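Local coordinates for protein synthesis inhibitor, putative (Thermotoga maritima, PDB 2B33) that is a putative endoribonuclease of the RutC (YjgF-like) family and may act as a deaminase, at residues T92-F97 / R115-V120; T58-T63 / V100-S105. All coordinates share one frame; numbering follows the deposited sequence.

Contact 1: residues T92-F97 / R115-V120; sequences TSMDYF and RSFVAV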
loop_
_atom_site.group_PDB
_atom_site.type_symbol
_atom_site.label_atom_id
_atom_site.label_comp_id
_atom_site.label_asym_id
_atom_site.label_seq_id
_atom_site.Cartn_x
_atom_site.Cartn_y
_atom_site.Cartn_z
ATOM N N THR A 92 14.174 4.573 -5.429
ATOM C CA THR A 92 15.388 4.331 -4.642
ATOM C C THR A 92 15.968 5.648 -4.123
ATOM O O THR A 92 16.865 5.633 -3.286
ATOM C CB THR A 92 16.449 3.553 -5.437
ATOM O OG1 THR A 92 16.613 4.151 -6.729
ATOM C CG2 THR A 92 16.017 2.104 -5.591
ATOM N N SER A 93 15.438 6.775 -4.602
ATOM C CA SER A 93 15.915 8.089 -4.202
ATOM C C SER A 93 14.872 9.173 -4.413
ATOM O O SER A 93 14.238 9.222 -5.461
ATOM C CB SER A 93 17.136 8.468 -5.030
ATOM O OG SER A 93 17.557 9.788 -4.729
ATOM N N MET A 94 14.733 10.066 -3.432
ATOM C CA MET A 94 13.823 11.211 -3.553
ATOM C C MET A 94 14.311 12.292 -4.523
ATOM O O MET A 94 13.507 13.151 -4.926
ATOM C CB MET A 94 13.496 11.827 -2.186
ATOM C CG MET A 94 12.501 11.013 -1.393
ATOM S SD MET A 94 10.932 10.854 -2.248
ATOM C CE MET A 94 10.179 9.648 -1.233
ATOM N N ASP A 95 15.597 12.238 -4.901
ATOM C CA ASP A 95 16.176 13.126 -5.921
ATOM C C ASP A 95 15.388 13.101 -7.237
ATOM O O ASP A 95 15.431 14.066 -8.000
ATOM C CB ASP A 95 17.627 12.724 -6.244
ATOM C CG ASP A 95 18.558 12.897 -5.081
ATOM O OD1 ASP A 95 18.122 13.467 -4.072
ATOM O OD2 ASP A 95 19.726 12.456 -5.184
ATOM N N TYR A 96 14.702 11.989 -7.501
ATOM C CA TYR A 96 13.869 11.812 -8.690
ATOM C C TYR A 96 12.445 12.392 -8.611
ATOM O O TYR A 96 11.720 12.342 -9.605
ATOM C CB TYR A 96 13.727 10.306 -9.000
ATOM C CG TYR A 96 15.037 9.535 -9.085
ATOM C CD1 TYR A 96 16.127 10.048 -9.786
ATOM C CD2 TYR A 96 15.169 8.275 -8.507
ATOM C CE1 TYR A 96 17.332 9.346 -9.868
ATOM C CE2 TYR A 96 16.375 7.563 -8.594
ATOM C CZ TYR A 96 17.445 8.108 -9.278
ATOM O OH TYR A 96 18.630 7.425 -9.373
ATOM N N PHE A 97 12.050 12.932 -7.455
ATOM C CA PHE A 97 10.689 13.448 -7.233
ATOM C C PHE A 97 10.195 14.421 -8.300
ATOM O O PHE A 97 9.167 14.167 -8.938
ATOM C CB PHE A 97 10.601 14.112 -5.856
ATOM C CG PHE A 97 9.212 14.558 -5.469
ATOM C CD1 PHE A 97 8.282 13.635 -5.001
ATOM C CD2 PHE A 97 8.848 15.898 -5.532
ATOM C CE1 PHE A 97 7.008 14.032 -4.620
ATOM C CE2 PHE A 97 7.574 16.307 -5.150
ATOM C CZ PHE A 97 6.652 15.367 -4.692
ATOM N N ARG A 115 -2.263 9.875 -3.730
ATOM C CA ARG A 115 -0.928 9.330 -3.930
ATOM C C ARG A 115 -0.007 9.353 -2.705
ATOM O O ARG A 115 -0.149 10.194 -1.823
ATOM C CB ARG A 115 -0.252 10.118 -5.059
ATOM C CG ARG A 115 1.057 9.539 -5.561
ATOM C CD ARG A 115 1.674 10.388 -6.650
ATOM N NE ARG A 115 2.170 11.673 -6.151
ATOM C CZ ARG A 115 2.857 12.560 -6.873
ATOM N NH1 ARG A 115 3.159 12.317 -8.151
ATOM N NH2 ARG A 115 3.253 13.704 -6.314
ATOM N N SER A 116 0.911 8.387 -2.671
ATOM C CA SER A 116 2.026 8.322 -1.711
ATOM C C SER A 116 3.272 8.089 -2.559
ATOM O O SER A 116 3.251 7.308 -3.504
ATOM C CB SER A 116 1.877 7.205 -0.681
ATOM O OG SER A 116 0.973 7.559 0.343
ATOM N N PHE A 117 4.344 8.796 -2.223
ATOM C CA PHE A 117 5.602 8.730 -2.941
ATOM C C PHE A 117 6.638 8.472 -1.852
ATOM O O PHE A 117 6.857 9.336 -0.997
ATOM C CB PHE A 117 5.830 10.072 -3.628
ATOM C CG PHE A 117 6.803 10.040 -4.782
ATOM C CD1 PHE A 117 8.132 9.688 -4.599
ATOM C CD2 PHE A 117 6.400 10.458 -6.039
ATOM C CE1 PHE A 117 9.022 9.698 -5.662
ATOM C CE2 PHE A 117 7.281 10.474 -7.094
ATOM C CZ PHE A 117 8.591 10.100 -6.912
ATOM N N VAL A 118 7.243 7.281 -1.866
ATOM C CA VAL A 118 8.246 6.881 -0.863
ATOM C C VAL A 118 9.485 6.300 -1.532
ATOM O O VAL A 118 9.406 5.768 -2.640
ATOM C CB VAL A 118 7.679 5.861 0.169
ATOM C CG1 VAL A 118 6.535 6.477 0.929
ATOM C CG2 VAL A 118 7.232 4.548 -0.493
ATOM N N ALA A 119 10.623 6.410 -0.850
ATOM C CA ALA A 119 11.894 5.890 -1.359
ATOM C C ALA A 119 12.317 4.696 -0.511
ATOM O O ALA A 119 12.613 4.849 0.677
ATOM C CB ALA A 119 12.975 6.953 -1.355
ATOM N N VAL A 120 12.325 3.516 -1.134
ATOM C CA VAL A 120 12.701 2.263 -0.470
ATOM C C VAL A 120 14.190 1.971 -0.702
ATOM O O VAL A 120 14.881 2.724 -1.389
ATOM C CB VAL A 120 11.802 1.065 -0.907
ATOM C CG1 VAL A 120 10.342 1.374 -0.633
ATOM C CG2 VAL A 120 12.017 0.670 -2.380
HETATM O O HOH W 1 17.563 3.345 -1.823
#
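Phe-117, whose CB points from strand 114-119 toward the loop that follows strand 84-91, meets two side chains of residues 92-97, both on the same side of its ring plane. Its CG is anti to the backbone N (chi1 -159°). Phe-97, also with CG anti to N, turns an edge to one face of this ring, and its CD1 stands 3.7 Å above the plane of the Phe-117 ring, over its centre. With centroids 5.0 Å apart and planes at 66°, the pair is an edge-to-face stack. In Met-94, CG is anti to the carbonyl carbon, and the bend at chi2 (-61°) sends the thioether alongside Phe-117 in the opposite sense. Met-94 SD lies 3.8 Å from Phe-117 CD1, an oblique Met-aromatic contact. Beyond it, Met-94 CE presses on the strand backbone, 3.3 Å from Phe-117 O, and reaches Ala-119 CB at 3.9 Å. No direct hydrogen bond joins the segments; instead a water 2.8 Å from both Thr-92 O and Val-120 O bridges the two carbonyls. Within the loop, Ser-93 OG accepts from Asp-95 N, 3.1 Å away. Leu-123 of the second subunit packs on Met-94 and Val-118. The ST turn at Ser-93 thus precedes helix 97-108, whose first residue stacks on the next strand, the helix-to-strand packing of a right-handed beta-alpha-beta crossover between parallel strands 84-91 and 114-119.

Contact 2: residues T58-T63 / V100-S105; sequences TIEEKT and VNEVYS
Two helices on the sheet of this YjgF-like fold, 59-76 and 97-108, pack side by side; their short segments approach to 8.9 Å between axes, with N-to-C directions 39° apart. A capping box opens the first: Glu-61 N donates to Thr-58 OG1, and Thr-58 N returns a weak bond to the Glu-61 carboxylate. Thr-63 points its CB toward the partner helix, and that atom sits 4.1 Å from Val-103 CG1. From there the side chain forks. Thr-63 CG2, anti to the backbone N, runs alongside Val-103, 3.9 Å from its CB, and also touches Val-100 CG1. Thr-63 OG1, anti to the carbonyl carbon, lies against the apolar Val-100 CG2. Its proton goes back into its own helix, to Ile-59 O, which also accepts from Thr-63 N, so that one carbonyl is gripped twice. Val-100 CG2 touches Ile-59 CG1 as well, while Val-103 CG2 is 3.5 Å from Glu-60 CB. Glu-60 OE2 and Glu-102 OE1 are 4.1 Å apart, like charges expected to repel; Arg-99 touches Glu-60, and Arg-106 forms a long, weak ion pair with Glu-102. The donor Thr-63 OG1 stands 2.7 Å from Ile-59 O, 27° out of the carbonyl plane.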
loop_
_atom_site.group_PDB
_atom_site.type_symbol
_atom_site.label_atom_id
_atom_site.label_comp_id
_atom_site.label_asym_id
_atom_site.label_seq_id
_atom_site.Cartn_x
_atom_site.Cartn_y
_atom_site.Cartn_z
ATOM N N THR A 58 17.311 7.999 -18.907
ATOM C CA THR A 58 16.910 8.979 -17.882
ATOM C C THR A 58 15.746 8.474 -17.038
ATOM O O THR A 58 15.064 7.516 -17.407
ATOM C CB THR A 58 16.511 10.350 -18.470
ATOM O OG1 THR A 58 15.293 10.241 -19.216
ATOM C CG2 THR A 58 17.621 10.913 -19.351
ATOM N N ILE A 59 15.525 9.121 -15.900
ATOM C CA ILE A 59 14.423 8.748 -15.013
ATOM C C ILE A 59 13.056 9.092 -15.638
ATOM O O ILE A 59 12.051 8.463 -15.300
ATOM C CB ILE A 59 14.593 9.352 -13.579
ATOM C CG1 ILE A 59 13.696 8.642 -12.557
ATOM C CG2 ILE A 59 14.368 10.873 -13.557
ATOM C CD1 ILE A 59 13.998 7.165 -12.342
ATOM N N GLU A 60 13.026 10.075 -16.539
ATOM C CA GLU A 60 11.808 10.412 -17.268
ATOM C C GLU A 60 11.419 9.256 -18.210
ATOM O O GLU A 60 10.256 8.876 -18.280
ATOM C CB GLU A 60 11.968 11.721 -18.048
ATOM C CG GLU A 60 12.109 12.998 -17.183
ATOM C CD GLU A 60 13.551 13.382 -16.815
ATOM O OE1 GLU A 60 14.438 12.503 -16.688
ATOM O OE2 GLU A 60 13.782 14.597 -16.637
ATOM N N GLU A 61 12.411 8.702 -18.905
ATOM C CA GLU A 61 12.225 7.556 -19.798
ATOM C C GLU A 61 11.783 6.304 -19.038
ATOM O O GLU A 61 10.979 5.529 -19.547
ATOM C CB GLU A 61 13.519 7.290 -20.581
ATOM C CG GLU A 61 13.846 8.399 -21.580
ATOM C CD GLU A 61 15.177 8.230 -22.288
ATOM O OE1 GLU A 61 15.987 7.377 -21.868
ATOM O OE2 GLU A 61 15.414 8.967 -23.277
ATOM N N LYS A 62 12.316 6.105 -17.834
ATOM C CA LYS A 62 11.924 4.967 -16.998
ATOM C C LYS A 62 10.497 5.134 -16.456
ATOM O O LYS A 62 9.727 4.181 -16.448
ATOM C CB LYS A 62 12.933 4.742 -15.874
ATOM C CG LYS A 62 14.300 4.291 -16.398
ATOM C CD LYS A 62 15.362 4.295 -15.336
ATOM C CE LYS A 62 16.732 4.061 -15.951
ATOM N NZ LYS A 62 17.835 4.281 -14.999
ATOM N N THR A 63 10.148 6.350 -16.035
ATOM C CA THR A 63 8.801 6.669 -15.545
ATOM C C THR A 63 7.767 6.547 -16.668
ATOM O O THR A 63 6.620 6.143 -16.432
ATOM C CB THR A 63 8.735 8.107 -14.982
ATOM O OG1 THR A 63 9.740 8.276 -13.987
ATOM C CG2 THR A 63 7.364 8.416 -14.366
ATOM N N VAL A 100 10.043 12.807 -11.876
ATOM C CA VAL A 100 9.018 11.766 -11.926
ATOM C C VAL A 100 7.649 12.443 -11.999
ATOM O O VAL A 100 6.814 12.040 -12.804
ATOM C CB VAL A 100 9.079 10.783 -10.706
ATOM C CG1 VAL A 100 7.805 9.905 -10.615
ATOM C CG2 VAL A 100 10.320 9.886 -10.786
ATOM N N ASN A 101 7.434 13.462 -11.166
ATOM C CA ASN A 101 6.187 14.227 -11.170
ATOM C C ASN A 101 5.899 14.874 -12.519
ATOM O O ASN A 101 4.742 14.967 -12.925
ATOM C CB ASN A 101 6.190 15.324 -10.094
ATOM C CG ASN A 101 6.029 14.782 -8.681
ATOM O OD1 ASN A 101 6.068 13.579 -8.443
ATOM N ND2 ASN A 101 5.847 15.686 -7.733
ATOM N N GLU A 102 6.959 15.325 -13.189
ATOM C CA GLU A 102 6.870 15.973 -14.501
ATOM C C GLU A 102 6.237 15.026 -15.523
ATOM O O GLU A 102 5.302 15.396 -16.222
ATOM C CB GLU A 102 8.284 16.399 -14.930
ATOM C CG GLU A 102 8.412 17.237 -16.186
ATOM C CD GLU A 102 9.850 17.717 -16.420
ATOM O OE1 GLU A 102 10.787 17.223 -15.750
ATOM O OE2 GLU A 102 10.048 18.596 -17.282
ATOM N N VAL A 103 6.739 13.795 -15.579
ATOM C CA VAL A 103 6.204 12.767 -16.481
ATOM C C VAL A 103 4.827 12.273 -15.987
ATOM O O VAL A 103 3.921 12.062 -16.784
ATOM C CB VAL A 103 7.179 11.557 -16.629
ATOM C CG1 VAL A 103 6.595 10.505 -17.567
ATOM C CG2 VAL A 103 8.559 12.020 -17.128
ATOM N N TYR A 104 4.697 12.094 -14.674
ATOM C CA TYR A 104 3.460 11.651 -14.027
ATOM C C TYR A 104 2.285 12.576 -14.370
ATOM O O TYR A 104 1.194 12.100 -14.674
ATOM C CB TYR A 104 3.685 11.603 -12.512
ATOM C CG TYR A 104 2.583 11.000 -11.682
ATOM C CD1 TYR A 104 1.490 11.757 -11.294
ATOM C CD2 TYR A 104 2.662 9.688 -11.229
ATOM C CE1 TYR A 104 0.484 11.223 -10.516
ATOM C CE2 TYR A 104 1.663 9.147 -10.441
ATOM C CZ TYR A 104 0.572 9.922 -10.086
ATOM O OH TYR A 104 -0.442 9.409 -9.309
ATOM N N SER A 105 2.528 13.888 -14.323
ATOM C CA SER A 105 1.525 14.912 -14.654
ATOM C C SER A 105 0.942 14.791 -16.058
ATOM O O SER A 105 -0.192 15.205 -16.293
ATOM C CB SER A 105 2.126 16.320 -14.555
ATOM O OG SER A 105 2.570 16.611 -13.253
#

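In the fold
Helix 97-108 ties the two contacts together: its first residue, Phe-97, belongs to contact 1, and residues 100-105 carry contact 2, the two centres lying 12 Å apart. Phe-117 bridges them, since its CE2 lies 3.6 Å from Val-100 CG1, so a valine that meets helix 59-76 also touches this ring. Arg-115 adds a weak hydrogen bond from NH1 to Asn-101 OD1 and a cation-pi contact with Tyr-104. Together they run from helix 59-76 through helix 97-108 to strand 114-119, and both touch the second subunit. Each lies away from Asp-48 and Glu-50, which bind calcium in a structure of this protein, though none is bound to this chain; a 1,2-ethanediol, probably from crystallisation, sits about 4 Å from the Val-103 side chain.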